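Side-chain contacts in flagellar hook-associated protein (Burkholderia pseudomallei, PDB 4UT1), which probably serves as a structural protein at the junction between hook and filament of the bacterial flagellum: residues Thr97-Leu102 and Gly605-Gln610; Thr118-Gly123 and Ser316-Gln321; Thr170-Gln175 and Gly286-Gly291; Ser369-Ser374 and Gly406-Ser411; Ser442-Ala447 and Leu575-Leu580. All blocks are in the same frame, centred on the assembly; numbering follows the deposited sequence.

Contact 1: Thr97-Leu102 and Gly605-Gln610; sequences TLVAQL and GNAASQ. With EDO (1,2-ethanediol), chain B.
V99 presses both of its methyl groups onto the small-residue surface made by A607 and A608, and that one branched side chain carries the contact. Its CG1 lies between the backbone N and the carbonyl carbon (chi1 62°), which leaves CG2 trans to the backbone N. The two branches then do different jobs: CG1 rests on the backbone, 3.9 Å from A608 CA, while CG2 meets the methyl of A607, with 4.0 Å between V99 CG2 and A607 CB. A608 CB also lies 4.2 Å from V99 CG2, so this methyl straddles two consecutive alanines. Helix 80-106 and helix 593-630 run here in roughly opposite directions, a joining of early and late chain in a helical bundle that fits the axial proteins of the flagellum. I604 and L611 of the second helix and T299 of helix 287-322 also touch V99, whose side chain is buried. The far side of 605-610 is polar. There O1 of an ethanediol, probably from the crystallisation liquor, is hydrogen-bonded to S609 OG at 2.9 Å and to N606 O at 3.1 Å. The chain of Q610 is bent at its second torsion (chi2 58°), which carries OE1 to the diol, 3.2 Å from its C2, while Q610 NE2 is hydrogen-bonded to S614 OG.

Contact 2: Thr118-Gly123 and Ser316-Gln321; sequences TNYFTG and SQVNAQ. With EDO (1,2-ethanediol), chain C.
V318 pushes a methyl group against two neighbouring aromatic rings, those of Y120 and F121. Its CG2 lies 3.9 Å from F121 CE1 and 4.2 Å from Y120 CE2, approaching each ring obliquely. The other branch, CG1, is 4.0 Å from Y120 OH and thus meets the far end of the tyrosine. The rings get there by different routes. Y120 has CG trans to the backbone N (chi1 178°), its side chain and that of V318 approaching from opposite directions, whereas F121 starts off to one side, with CG beside its backbone N (chi1 -71°), and swings its ring in. The two rings also touch each other: Y120 CD2 stands 4.1 Å above the plane of F121, over the rim of one face. On the outer side of 118-123, N119 ND2 gives a weak hydrogen bond of 3.3 Å to O2 of an ethanediol. Y120 also stacks edge-to-face with the rings of F314 and F337. The contact thus sits within the helical domain, joining helix 113-129 to helix 287-322, with helix 134-193 touching Y120, and L593 of helix 593-630 and the loop residues L580 and V581 packed on F121.

Contact 3: Thr170-Gln175 and Gly286-Gly291; sequences TDTVTQ and GGALGG. With EDO (1,2-ethanediol), chain M.
T172 meets A288 and L289 with no planar group between them; the flat group of note is at the margin, where C1 of an ethanediol lies over one face of the Q175 amide, toward its nitrogen end, 3.2 Å from Q175 NE2. Aliphatic branches make the contact itself. The methyl T172 CG2 is only 3.4 Å from L289 CD1, closer than carbons normally approach, and T172 CB stands 3.9 Å from the same L289 CD1. The leucine appears to pay for this closeness, since its first torsion (chi1 -131°) lies away from the staggered positions. Beside this pair, A288 CB comes to 4.0 Å from T172 OG1. The threonine is turned so that its methyl faces the leucine while its hydroxyl lies beside the backbone N (chi1 -62°). That hydroxyl is hydrogen-bonded to Q168 O one helical turn earlier and to O1 of the ethanediol, 2.8 Å from T172 OG1, so its polar end is served at the border of the apolar patch. Neighbouring backbone bonds tie A288 to Q216 and L289 to L217, and L217 also packs on T172. G286 and G287 both have positive phi angles, which suit glycine at this bend of the chain. The result is close helix-helix packing in the FlgK helical domain, where the early part of helix 287-322 lies against helix 134-193, whose part here is predicted to form coiled coil.

Contact 4: Ser369-Ser374 and Gly406-Ser411; sequences SDYALS and GGLKLS
Y371 and L373 face L408 and L410 across the interior of a beta-sandwich in the D2-like domain, where strand 371-375 of a five-stranded antiparallel sheet lies opposite strand 408-412 of a three-stranded one. The apolar contacts come first. The strands are not hydrogen-bonded to each other: CA of L373 and CA of L410 are 8.9 Å apart, and side chains fill the interval. L410 CD2 sits 4.2 Å from L373 CD2 and equally far from L373 CD1, so one methyl nestles against both branches of the other leucine, the two side chains lying alongside and running opposite ways. With CG trans to its backbone N (chi1 -173°), L373 extends its fork into the sandwich. The second pair is lighter: L408 CD1 reaches Y371 CD2 at 4.2 Å, approaching the ring obliquely. L382 packs on both Y371 and L373, and V358 and F360 on the leucines of the second strand. Ionic and backbone bonds lie outside the pairing itself. D370 OD2 forms a salt bridge with R428 NH2, while the backbones of Y371 and L373 bond to V424 and F422 of the adjoining strand. A last hydrogen bond restrains the tyrosine's far end: S369 N donates to Y371 OH over 3.2 Å, with an N-H...O angle of 141°.

Contact 5: Ser442-Ala447 and Leu575-Leu580; sequences SAIAAA and LALSQL
L577 carries its CG on the side of the backbone N (chi1 -79°), and its extended second torsion sends CD1 out from the helix toward I444 and A445. I444 answers with CG2, the branch that stands trans to its backbone N, while CG1 lies beside that N (chi1 -62°). The two methyls meet lightly, 4.4 Å separating I444 CG2 from L577 CD1. The same leucine methyl lies 4.3 Å from A445 O, so it packs on a peptide carbonyl as well as on a side chain. A445 is the centre of an inverse gamma turn, closed by a weak hydrogen bond of 3.2 Å from A446 N to I444 O. A445 O itself is satisfied by N573 ND2, and I444 O takes a hydrogen bond from R137 NH1, whose positive charge would tend to polarise the carbonyl. On the helix side, S578 OG turns back to donate to L575 O at 2.7 Å. The serine approaches with a C=O...O angle of 124°, on the same face of the carbonyl plane as Q579 N, which bonds to L575 O at 3.1 Å. The loop before strand 450-454 is thereby laid beside helix 572-579, with M141 and A140 of helix 134-193 against I444, and L124 of helix 113-129 and N322 at the end of helix 287-322 against L577.

How the contacts relate
All five contacts are buried and mainly apolar, with no hydrogen bond directly across any of them. Contacts 1, 2 and 3 are helix-helix packings, and contacts 2 and 3 share helix 287-322, although their centres lie 44 Å apart on opposite sides of the chain's centre. Contact 3 approaches contact 1 to about 4 Å between nearest atoms. Contacts 2 and 5 touch directly, their centres 7 Å apart, so aromatic packing in the helical domain continues into a loop-helix seam. Contact 4 differs in architecture, joining two sheets rather than helices. Alanine methyls take part in contacts 1 and 3, consistent with close helix approach; leucines and a tyrosine span the sandwich in contact 4.

Contact 1: Thr97-Leu102 and Gly605-Gln610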
# COMPACT_ATOMS: atom_id res chain seq x y z
N THR A 97 -6.06 -1.44 -23.81
CA THR A 97 -5.29 -0.25 -24.17
C THR A 97 -4.72 0.42 -22.92
O THR A 97 -3.55 0.80 -22.89
CB THR A 97 -6.14 0.75 -24.98
OG1 THR A 97 -6.49 0.15 -26.24
CG2 THR A 97 -5.37 2.02 -25.25
N LEU A 98 -5.54 0.52 -21.88
CA LEU A 98 -5.13 1.21 -20.67
C LEU A 98 -4.08 0.43 -19.89
O LEU A 98 -3.11 1.00 -19.40
CB LEU A 98 -6.34 1.49 -19.78
CG LEU A 98 -7.31 2.55 -20.30
CD1 LEU A 98 -8.57 2.53 -19.47
CD2 LEU A 98 -6.65 3.92 -20.26
N VAL A 99 -4.27 -0.88 -19.78
CA VAL A 99 -3.32 -1.67 -18.99
C VAL A 99 -2.04 -1.85 -19.80
O VAL A 99 -0.95 -1.94 -19.23
CB VAL A 99 -3.91 -3.04 -18.55
CG1 VAL A 99 -4.26 -3.88 -19.75
CG2 VAL A 99 -2.93 -3.78 -17.63
N ALA A 100 -2.15 -1.87 -21.13
CA ALA A 100 -0.95 -1.96 -21.95
C ALA A 100 -0.10 -0.70 -21.75
O ALA A 100 1.13 -0.77 -21.62
CB ALA A 100 -1.30 -2.14 -23.42
N GLN A 101 -0.77 0.45 -21.74
CA GLN A 101 -0.12 1.73 -21.43
C GLN A 101 0.59 1.68 -20.07
O GLN A 101 1.77 2.05 -19.97
CB GLN A 101 -1.14 2.88 -21.45
CG GLN A 101 -0.52 4.24 -21.15
CD GLN A 101 -1.54 5.35 -20.99
OE1 GLN A 101 -1.23 6.42 -20.46
NE2 GLN A 101 -2.76 5.10 -21.44
N LEU A 102 -0.11 1.23 -19.04
CA LEU A 102 0.48 1.10 -17.71
C LEU A 102 1.67 0.14 -17.72
O LEU A 102 2.73 0.43 -17.17
CB LEU A 102 -0.57 0.64 -16.70
CG LEU A 102 -0.06 0.48 -15.26
CD1 LEU A 102 0.44 1.81 -14.69
CD2 LEU A 102 -1.14 -0.14 -14.38
N GLY A 605 1.54 -7.03 -15.75
CA GLY A 605 1.97 -7.72 -16.95
C GLY A 605 1.06 -8.86 -17.36
O GLY A 605 0.76 -9.05 -18.54
N ASN A 606 0.60 -9.63 -16.37
CA ASN A 606 -0.26 -10.77 -16.63
C ASN A 606 -1.63 -10.31 -17.10
O ASN A 606 -2.23 -10.92 -17.98
CB ASN A 606 -0.38 -11.64 -15.37
CG ASN A 606 0.92 -12.31 -15.00
OD1 ASN A 606 1.85 -12.36 -15.81
ND2 ASN A 606 1.01 -12.81 -13.78
N ALA A 607 -2.11 -9.20 -16.53
CA ALA A 607 -3.38 -8.62 -16.96
C ALA A 607 -3.30 -8.23 -18.43
O ALA A 607 -4.19 -8.54 -19.22
CB ALA A 607 -3.73 -7.41 -16.11
N ALA A 608 -2.21 -7.56 -18.80
CA ALA A 608 -2.02 -7.07 -20.16
C ALA A 608 -1.95 -8.21 -21.17
O ALA A 608 -2.55 -8.13 -22.24
CB ALA A 608 -0.78 -6.21 -20.24
N SER A 609 -1.21 -9.28 -20.84
CA SER A 609 -1.08 -10.37 -21.80
C SER A 609 -2.41 -11.12 -21.95
O SER A 609 -2.77 -11.51 -23.06
CB SER A 609 0.05 -11.34 -21.42
OG SER A 609 -0.14 -11.89 -20.13
N GLN A 610 -3.16 -11.28 -20.87
CA GLN A 610 -4.45 -11.94 -21.00
C GLN A 610 -5.42 -11.04 -21.78
O GLN A 610 -6.11 -11.51 -22.68
CB GLN A 610 -5.05 -12.29 -19.64
CG GLN A 610 -6.41 -12.97 -19.75
CD GLN A 610 -6.36 -14.24 -20.58
OE1 GLN A 610 -5.59 -15.16 -20.28
NE2 GLN A 610 -7.16 -14.30 -21.65
C1 EDO B . -1.14 -14.74 -19.64
O1 EDO B . -1.48 -13.89 -18.53
C2 EDO B . -2.39 -15.51 -20.05
O2 EDO B . -2.04 -16.83 -20.48

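Contact 2: Thr118-Gly123 and Ser316-Gln321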
# COMPACT_ATOMS: atom_id res chain seq x y z
N THR A 118 17.57 -1.90 -4.39
CA THR A 118 18.79 -2.71 -4.23
C THR A 118 20.03 -1.84 -4.10
O THR A 118 20.89 -2.08 -3.24
CB THR A 118 18.98 -3.68 -5.42
OG1 THR A 118 17.85 -4.55 -5.51
CG2 THR A 118 20.25 -4.51 -5.23
N ASN A 119 20.13 -0.84 -4.97
CA ASN A 119 21.28 0.06 -4.99
C ASN A 119 21.40 0.90 -3.72
O ASN A 119 22.51 1.18 -3.25
CB ASN A 119 21.22 0.96 -6.23
CG ASN A 119 21.59 0.23 -7.50
OD1 ASN A 119 22.11 -0.88 -7.45
ND2 ASN A 119 21.33 0.84 -8.66
N TYR A 120 20.26 1.28 -3.16
CA TYR A 120 20.27 2.06 -1.93
C TYR A 120 20.87 1.24 -0.80
O TYR A 120 21.74 1.71 -0.07
CB TYR A 120 18.86 2.50 -1.52
CG TYR A 120 18.91 3.26 -0.21
CD1 TYR A 120 19.38 4.56 -0.16
CD2 TYR A 120 18.52 2.65 0.99
CE1 TYR A 120 19.46 5.25 1.04
CE2 TYR A 120 18.58 3.33 2.18
CZ TYR A 120 19.05 4.63 2.20
OH TYR A 120 19.11 5.31 3.39
N PHE A 121 20.42 -0.00 -0.66
CA PHE A 121 20.95 -0.85 0.40
C PHE A 121 22.42 -1.23 0.16
O PHE A 121 23.18 -1.28 1.12
CB PHE A 121 20.07 -2.10 0.57
CG PHE A 121 18.72 -1.80 1.18
CD1 PHE A 121 18.63 -1.17 2.42
CD2 PHE A 121 17.55 -2.13 0.52
CE1 PHE A 121 17.39 -0.88 2.98
CE2 PHE A 121 16.31 -1.85 1.08
CZ PHE A 121 16.23 -1.22 2.31
N THR A 122 22.84 -1.46 -1.08
CA THR A 122 24.26 -1.79 -1.26
C THR A 122 25.13 -0.55 -1.01
O THR A 122 26.26 -0.66 -0.55
CB THR A 122 24.57 -2.40 -2.65
OG1 THR A 122 24.34 -1.43 -3.68
CG2 THR A 122 23.69 -3.62 -2.88
N GLY A 123 24.58 0.63 -1.27
CA GLY A 123 25.26 1.86 -0.93
C GLY A 123 25.59 1.95 0.55
O GLY A 123 26.65 2.45 0.94
N SER A 316 9.65 2.94 6.54
CA SER A 316 9.47 2.54 7.92
C SER A 316 10.65 1.70 8.41
O SER A 316 11.17 1.92 9.50
CB SER A 316 8.16 1.77 8.10
OG SER A 316 7.05 2.63 7.92
N GLN A 317 11.05 0.73 7.61
CA GLN A 317 12.19 -0.13 7.96
C GLN A 317 13.50 0.63 8.09
O GLN A 317 14.29 0.36 9.00
CB GLN A 317 12.38 -1.23 6.93
CG GLN A 317 11.37 -2.33 7.01
CD GLN A 317 11.67 -3.41 6.00
OE1 GLN A 317 12.52 -4.26 6.23
NE2 GLN A 317 10.99 -3.36 4.86
N VAL A 318 13.75 1.54 7.17
CA VAL A 318 15.01 2.26 7.17
C VAL A 318 15.02 3.21 8.36
O VAL A 318 16.00 3.27 9.11
CB VAL A 318 15.22 3.03 5.82
CG1 VAL A 318 16.30 4.08 5.95
CG2 VAL A 318 15.55 2.03 4.72
N ASN A 319 13.90 3.90 8.57
CA ASN A 319 13.77 4.81 9.70
C ASN A 319 13.97 4.09 11.02
O ASN A 319 14.66 4.60 11.91
CB ASN A 319 12.41 5.51 9.69
CG ASN A 319 12.29 6.55 8.59
OD1 ASN A 319 13.29 6.94 8.00
ND2 ASN A 319 11.06 6.99 8.30
N ALA A 320 13.39 2.90 11.15
CA ALA A 320 13.45 2.16 12.41
C ALA A 320 14.87 1.70 12.69
O ALA A 320 15.34 1.73 13.85
CB ALA A 320 12.50 0.95 12.38
N GLN A 321 15.56 1.25 11.64
CA GLN A 321 16.94 0.77 11.79
C GLN A 321 17.91 1.93 12.02
O GLN A 321 18.86 1.80 12.77
CB GLN A 321 17.38 -0.06 10.58
CG GLN A 321 18.66 -0.87 10.80
CD GLN A 321 18.54 -1.86 11.96
OE1 GLN A 321 17.59 -2.63 12.04
NE2 GLN A 321 19.51 -1.83 12.88
C1 EDO C . 21.76 5.45 -8.51
O1 EDO C . 22.12 6.53 -7.64
C2 EDO C . 21.37 4.23 -7.68
O2 EDO C . 20.03 3.79 -7.98

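Contact 3: Thr170-Gln175 and Gly286-Gly291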
# COMPACT_ATOMS: atom_id res chain seq x y z
N THR A 170 -15.98 11.21 -18.82
CA THR A 170 -16.82 12.34 -19.20
C THR A 170 -17.07 12.41 -20.70
O THR A 170 -18.20 12.62 -21.16
CB THR A 170 -16.21 13.68 -18.73
OG1 THR A 170 -16.11 13.67 -17.30
CG2 THR A 170 -17.06 14.87 -19.17
N ASP A 171 -16.01 12.20 -21.49
CA ASP A 171 -16.17 12.20 -22.94
C ASP A 171 -17.11 11.10 -23.36
O ASP A 171 -17.94 11.30 -24.25
CB ASP A 171 -14.83 12.02 -23.65
CG ASP A 171 -13.99 13.28 -23.62
OD1 ASP A 171 -14.54 14.33 -23.24
OD2 ASP A 171 -12.80 13.21 -23.97
N THR A 172 -17.01 9.95 -22.70
CA THR A 172 -17.83 8.81 -23.04
C THR A 172 -19.30 9.14 -22.75
O THR A 172 -20.18 8.82 -23.56
CB THR A 172 -17.42 7.56 -22.26
OG1 THR A 172 -16.07 7.21 -22.61
CG2 THR A 172 -18.33 6.39 -22.60
N VAL A 173 -19.55 9.81 -21.63
CA VAL A 173 -20.91 10.19 -21.25
C VAL A 173 -21.49 11.23 -22.21
O VAL A 173 -22.66 11.17 -22.55
CB VAL A 173 -20.96 10.71 -19.81
CG1 VAL A 173 -22.22 11.53 -19.57
CG2 VAL A 173 -20.92 9.54 -18.84
N THR A 174 -20.67 12.18 -22.64
CA THR A 174 -21.13 13.19 -23.59
C THR A 174 -21.60 12.52 -24.88
O THR A 174 -22.65 12.87 -25.44
CB THR A 174 -20.04 14.24 -23.90
OG1 THR A 174 -19.59 14.85 -22.68
CG2 THR A 174 -20.59 15.32 -24.81
N GLN A 175 -20.84 11.54 -25.34
CA GLN A 175 -21.21 10.84 -26.56
C GLN A 175 -22.46 10.00 -26.36
O GLN A 175 -23.34 9.98 -27.21
CB GLN A 175 -20.06 9.97 -27.05
CG GLN A 175 -18.83 10.76 -27.37
CD GLN A 175 -17.80 9.93 -28.10
OE1 GLN A 175 -18.13 8.90 -28.69
NE2 GLN A 175 -16.55 10.37 -28.05
N GLY A 286 -19.75 -3.14 -19.85
CA GLY A 286 -19.78 -3.02 -21.29
C GLY A 286 -19.30 -1.68 -21.79
O GLY A 286 -19.41 -0.68 -21.07
N GLY A 287 -18.79 -1.67 -23.02
CA GLY A 287 -18.37 -0.46 -23.69
C GLY A 287 -17.17 0.21 -23.07
O GLY A 287 -16.56 -0.31 -22.13
N ALA A 288 -16.83 1.38 -23.59
CA ALA A 288 -15.71 2.15 -23.06
C ALA A 288 -15.91 2.37 -21.57
O ALA A 288 -14.96 2.33 -20.79
CB ALA A 288 -15.56 3.47 -23.79
N LEU A 289 -17.16 2.59 -21.18
CA LEU A 289 -17.51 2.81 -19.79
C LEU A 289 -16.99 1.67 -18.92
O LEU A 289 -16.21 1.89 -18.00
CB LEU A 289 -19.02 2.94 -19.64
CG LEU A 289 -19.51 4.13 -18.82
CD1 LEU A 289 -18.96 5.42 -19.40
CD2 LEU A 289 -21.05 4.15 -18.74
N GLY A 290 -17.39 0.45 -19.25
CA GLY A 290 -17.03 -0.70 -18.45
C GLY A 290 -15.55 -1.00 -18.46
O GLY A 290 -14.98 -1.43 -17.45
N GLY A 291 -14.92 -0.79 -19.61
CA GLY A 291 -13.48 -0.99 -19.75
C GLY A 291 -12.70 0.01 -18.92
O GLY A 291 -11.68 -0.33 -18.30
C1 EDO M . -15.29 8.27 -25.96
O1 EDO M . -15.28 7.02 -25.26
C2 EDO M . -13.88 8.84 -26.03
O2 EDO M . -13.22 8.69 -24.77

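Contact 4: Ser369-Ser374 and Gly406-Ser411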
# COMPACT_ATOMS: atom_id res chain seq x y z
N SER A 369 -3.96 -2.83 -0.07
CA SER A 369 -5.18 -2.54 -0.84
C SER A 369 -5.87 -1.23 -0.42
O SER A 369 -5.30 -0.40 0.29
CB SER A 369 -6.19 -3.70 -0.71
OG SER A 369 -7.24 -3.56 -1.67
N ASP A 370 -7.11 -1.04 -0.90
CA ASP A 370 -7.95 0.11 -0.54
C ASP A 370 -9.15 -0.42 0.22
O ASP A 370 -9.65 -1.50 -0.09
CB ASP A 370 -8.47 0.90 -1.75
CG ASP A 370 -7.38 1.51 -2.62
OD1 ASP A 370 -6.29 1.84 -2.13
OD2 ASP A 370 -7.67 1.69 -3.83
N TYR A 371 -9.66 0.36 1.16
CA TYR A 371 -10.74 -0.15 2.02
C TYR A 371 -11.88 0.83 2.23
O TYR A 371 -11.75 2.03 2.02
CB TYR A 371 -10.18 -0.57 3.39
CG TYR A 371 -8.95 -1.40 3.24
CD1 TYR A 371 -9.03 -2.78 3.04
CD2 TYR A 371 -7.69 -0.81 3.21
CE1 TYR A 371 -7.88 -3.54 2.85
CE2 TYR A 371 -6.54 -1.56 3.02
CZ TYR A 371 -6.64 -2.92 2.84
OH TYR A 371 -5.48 -3.65 2.65
N ALA A 372 -13.02 0.29 2.67
CA ALA A 372 -14.07 1.13 3.21
C ALA A 372 -14.38 0.61 4.60
O ALA A 372 -14.49 -0.60 4.78
CB ALA A 372 -15.31 1.11 2.32
N LEU A 373 -14.44 1.51 5.58
CA LEU A 373 -14.95 1.20 6.92
C LEU A 373 -16.40 1.66 7.03
O LEU A 373 -16.70 2.85 6.92
CB LEU A 373 -14.12 1.87 8.01
CG LEU A 373 -14.52 1.41 9.42
CD1 LEU A 373 -13.81 0.13 9.73
CD2 LEU A 373 -14.19 2.50 10.42
N SER A 374 -17.30 0.70 7.27
CA SER A 374 -18.72 1.02 7.30
C SER A 374 -19.29 0.66 8.66
O SER A 374 -18.77 -0.21 9.34
CB SER A 374 -19.47 0.28 6.19
OG SER A 374 -19.27 -1.12 6.28
N GLY A 406 -7.23 -5.79 10.40
CA GLY A 406 -6.44 -6.07 9.21
C GLY A 406 -5.17 -5.26 9.01
O GLY A 406 -4.79 -4.96 7.87
N GLY A 407 -4.51 -4.91 10.11
CA GLY A 407 -3.23 -4.21 10.03
C GLY A 407 -3.35 -2.72 10.24
O GLY A 407 -2.35 -2.00 10.23
N LEU A 408 -4.58 -2.25 10.42
CA LEU A 408 -4.87 -0.83 10.59
C LEU A 408 -5.41 -0.48 11.96
O LEU A 408 -6.25 -1.20 12.51
CB LEU A 408 -5.89 -0.38 9.55
CG LEU A 408 -5.50 -0.56 8.09
CD1 LEU A 408 -6.68 -0.15 7.20
CD2 LEU A 408 -4.25 0.28 7.79
N LYS A 409 -4.96 0.65 12.48
CA LYS A 409 -5.55 1.24 13.68
C LYS A 409 -6.53 2.31 13.24
O LYS A 409 -6.15 3.28 12.58
CB LYS A 409 -4.47 1.82 14.60
CG LYS A 409 -3.53 0.76 15.20
CD LYS A 409 -2.43 1.40 16.06
CE LYS A 409 -1.43 0.37 16.56
NZ LYS A 409 -0.18 1.01 17.09
N LEU A 410 -7.79 2.13 13.61
CA LEU A 410 -8.84 3.03 13.14
C LEU A 410 -9.45 3.78 14.31
O LEU A 410 -9.94 3.18 15.27
CB LEU A 410 -9.91 2.24 12.37
CG LEU A 410 -9.41 1.47 11.15
CD1 LEU A 410 -9.65 -0.02 11.29
CD2 LEU A 410 -10.07 2.01 9.88
N SER A 411 -9.40 5.11 14.24
CA SER A 411 -9.90 5.94 15.32
C SER A 411 -10.94 6.95 14.85
O SER A 411 -10.70 7.74 13.94
CB SER A 411 -8.73 6.65 15.99
OG SER A 411 -7.93 5.69 16.62

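Contact 5: Ser442-Ala447 and Leu575-Leu580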
# COMPACT_ATOMS: atom_id res chain seq x y z
N SER A 442 25.74 12.88 6.95
CA SER A 442 26.10 12.67 8.34
C SER A 442 24.94 12.10 9.16
O SER A 442 25.15 11.55 10.25
CB SER A 442 26.59 13.98 8.97
OG SER A 442 27.77 14.44 8.32
N ALA A 443 23.72 12.24 8.65
CA ALA A 443 22.55 11.75 9.38
C ALA A 443 22.42 10.22 9.34
O ALA A 443 21.65 9.65 10.11
CB ALA A 443 21.27 12.39 8.81
N ILE A 444 23.15 9.57 8.45
CA ILE A 444 23.17 8.11 8.43
C ILE A 444 23.86 7.63 9.72
O ILE A 444 25.01 7.97 9.98
CB ILE A 444 23.87 7.56 7.17
CG1 ILE A 444 23.11 8.01 5.92
CG2 ILE A 444 23.95 6.03 7.22
CD1 ILE A 444 23.88 7.80 4.64
N ALA A 445 23.14 6.87 10.53
CA ALA A 445 23.67 6.40 11.80
C ALA A 445 24.36 5.05 11.61
O ALA A 445 23.76 4.01 11.82
CB ALA A 445 22.56 6.30 12.84
N ALA A 446 25.62 5.08 11.20
CA ALA A 446 26.33 3.87 10.82
C ALA A 446 26.82 3.06 12.02
O ALA A 446 27.02 1.86 11.91
CB ALA A 446 27.52 4.21 9.93
N ALA A 447 26.99 3.71 13.15
CA ALA A 447 27.57 3.07 14.33
C ALA A 447 26.53 2.46 15.25
O ALA A 447 25.42 2.96 15.36
CB ALA A 447 28.41 4.06 15.08
N LEU A 575 25.76 -1.70 8.42
CA LEU A 575 25.68 -3.08 7.96
C LEU A 575 24.26 -3.61 8.14
O LEU A 575 23.71 -4.25 7.24
CB LEU A 575 26.69 -3.98 8.71
CG LEU A 575 26.64 -5.46 8.31
CD1 LEU A 575 26.98 -5.60 6.85
CD2 LEU A 575 27.59 -6.31 9.15
N ALA A 576 23.66 -3.33 9.29
CA ALA A 576 22.29 -3.76 9.57
C ALA A 576 21.31 -3.08 8.59
O ALA A 576 20.40 -3.73 8.04
CB ALA A 576 21.92 -3.45 11.01
N LEU A 577 21.50 -1.79 8.36
CA LEU A 577 20.67 -1.07 7.38
C LEU A 577 20.73 -1.75 6.02
O LEU A 577 19.69 -1.98 5.41
CB LEU A 577 21.12 0.39 7.25
CG LEU A 577 20.67 1.35 8.34
CD1 LEU A 577 21.61 2.54 8.40
CD2 LEU A 577 19.21 1.81 8.08
N SER A 578 21.95 -2.07 5.56
CA SER A 578 22.15 -2.67 4.25
C SER A 578 21.47 -4.03 4.12
O SER A 578 21.02 -4.40 3.04
CB SER A 578 23.65 -2.82 3.94
OG SER A 578 24.21 -3.92 4.64
N GLN A 579 21.40 -4.78 5.22
CA GLN A 579 20.80 -6.11 5.17
C GLN A 579 19.26 -6.08 5.19
O GLN A 579 18.61 -7.11 5.01
CB GLN A 579 21.33 -6.95 6.33
CG GLN A 579 22.82 -7.31 6.18
CD GLN A 579 23.39 -7.91 7.46
OE1 GLN A 579 22.79 -7.81 8.53
NE2 GLN A 579 24.56 -8.53 7.35
N LEU A 580 18.67 -4.90 5.38
CA LEU A 580 17.21 -4.77 5.28
C LEU A 580 16.67 -5.19 3.91
O LEU A 580 15.48 -5.49 3.77
CB LEU A 580 16.79 -3.33 5.56
CG LEU A 580 16.95 -2.90 7.01
CD1 LEU A 580 16.63 -1.42 7.18
CD2 LEU A 580 16.07 -3.75 7.90